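Local coordinates for O-methyltransferase (Bacillus halodurans, PDB 2GPY) that probably transfers methyl groups from S-adenosylmethionine to hydroxyl groups of a substrate that the structure alone does not identify, at the interface of chains A and B. Sequence-based numbering; all coordinates share one arbitrary frame. Chains: chain A/B, O-methyltransferase.

The interface of chains A and B. Residues chain A 52; chain B 49, 53, 155, 202, 210, 212.
A:Met52 and B:Ala53 meet near the C-terminal ends of their helices, both spanning residues 40-53 in their own chains, and both backbones are helical there. CB of B:Ala53 lies 3.6 Å from the carbonyl O of A:Met52, where the two helix ends come near each other. From this backbone approach the long side chain of A:Met52, modelled as selenomethionine, runs into an apolar pocket of chain B. It is extended through chi2 (172°) and then bends at chi3 (66°), which turns the terminal methyl aside from the line of the chain and in between helix 40-53 and the strands of chain B. There the methyl is held from several directions. CE of A:Met52 lies 3.7 Å from both CD1 of B:Leu155 and CG2 of B:Ile210, the short branch of that isoleucine. From the helix side, CB of B:Leu49 closes over the methyl, 4.0 Å from CE of A:Met52. The same CG2 of B:Ile210 also lies 3.9 Å from SE of A:Met52, so this one branch supports both the bend and the tip. Further back, CD1 of B:Ile212, at the end of its longer branch, abuts CG of A:Met52 at 3.8 Å. The side chains of B:Leu155, B:Ile210 and B:Ile212 each run at about a right angle to that of A:Met52, making methyl contacts along its length. B:Phe202 stands farther off: CE2 of its ring is 4.5 Å from SE of A:Met52, which lies obliquely to one side of the ring plane. The interface is two-fold symmetric, so B:Met52 makes the twin insertion into chain A; this reciprocal exchange is consistent with a dimer, although the assembly alone does not prove one in solution. In chain B the pocket is built from helix 40-53 on one side and strands 154-159, 197-202 and 208-213 on the other.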
loop_
_atom_site.group_PDB
_atom_site.type_symbol
_atom_site.label_atom_id
_atom_site.label_comp_id
_atom_site.label_asym_id
_atom_site.label_seq_id
_atom_site.Cartn_x
_atom_site.Cartn_y
_atom_site.Cartn_z
HETATM N N MSE A 52 -1.497 4.411 -2.099
HETATM C CA MSE A 52 -1.986 3.202 -2.784
HETATM C C MSE A 52 -3.489 2.991 -2.616
HETATM O O MSE A 52 -4.154 2.431 -3.495
HETATM C CB MSE A 52 -1.287 1.951 -2.241
HETATM C CG MSE A 52 0.215 1.963 -2.273
HETATM SE SE MSE A 52 0.925 0.420 -1.327
HETATM C CE MSE A 52 0.261 -1.055 -2.575
ATOM N N LEU B 49 -1.917 -5.892 0.681
ATOM C CA LEU B 49 -1.743 -4.574 0.057
ATOM C C LEU B 49 -2.645 -4.445 -1.178
ATOM O O LEU B 49 -3.247 -3.393 -1.423
ATOM C CB LEU B 49 -0.287 -4.355 -0.324
ATOM C CG LEU B 49 0.732 -4.272 0.834
ATOM C CD1 LEU B 49 2.131 -4.341 0.234
ATOM C CD2 LEU B 49 0.559 -3.047 1.693
ATOM N N ALA B 53 -5.681 -1.736 -1.978
ATOM C CA ALA B 53 -5.777 -0.965 -3.219
ATOM C C ALA B 53 -6.997 -1.297 -4.082
ATOM O O ALA B 53 -7.374 -0.476 -4.906
ATOM C CB ALA B 53 -4.515 -1.116 -4.028
ATOM N N LEU B 155 -0.409 0.747 -10.029
ATOM C CA LEU B 155 0.772 0.248 -9.338
ATOM C C LEU B 155 1.580 -0.667 -10.222
ATOM O O LEU B 155 1.035 -1.532 -10.895
ATOM C CB LEU B 155 0.366 -0.592 -8.123
ATOM C CG LEU B 155 -0.588 0.117 -7.157
ATOM C CD1 LEU B 155 -1.062 -0.813 -6.017
ATOM C CD2 LEU B 155 0.057 1.399 -6.595
ATOM N N PHE B 202 9.419 -1.926 0.142
ATOM C CA PHE B 202 8.910 -2.411 1.434
ATOM C C PHE B 202 9.679 -3.655 1.866
ATOM O O PHE B 202 9.825 -4.578 1.076
ATOM C CB PHE B 202 7.413 -2.746 1.346
ATOM C CG PHE B 202 6.495 -1.540 1.432
ATOM C CD1 PHE B 202 7.004 -0.253 1.633
ATOM C CD2 PHE B 202 5.116 -1.702 1.359
ATOM C CE1 PHE B 202 6.157 0.857 1.711
ATOM C CE2 PHE B 202 4.258 -0.601 1.442
ATOM C CZ PHE B 202 4.785 0.684 1.623
ATOM N N ILE B 210 7.029 -0.907 -4.672
ATOM C CA ILE B 210 5.686 -0.469 -5.069
ATOM C C ILE B 210 5.848 0.876 -5.738
ATOM O O ILE B 210 6.186 1.874 -5.093
ATOM C CB ILE B 210 4.760 -0.348 -3.869
ATOM C CG1 ILE B 210 4.681 -1.710 -3.161
ATOM C CG2 ILE B 210 3.367 0.067 -4.306
ATOM C CD1 ILE B 210 4.768 -1.534 -1.714
ATOM N N ILE B 212 4.073 3.808 -7.690
ATOM C CA ILE B 212 2.763 4.358 -7.950
ATOM C C ILE B 212 2.833 5.351 -9.116
ATOM O O ILE B 212 3.556 6.343 -9.064
ATOM C CB ILE B 212 2.190 5.085 -6.702
ATOM C CG1 ILE B 212 2.340 4.187 -5.449
ATOM C CG2 ILE B 212 0.722 5.482 -6.939
ATOM C CD1 ILE B 212 1.731 4.848 -4.166
#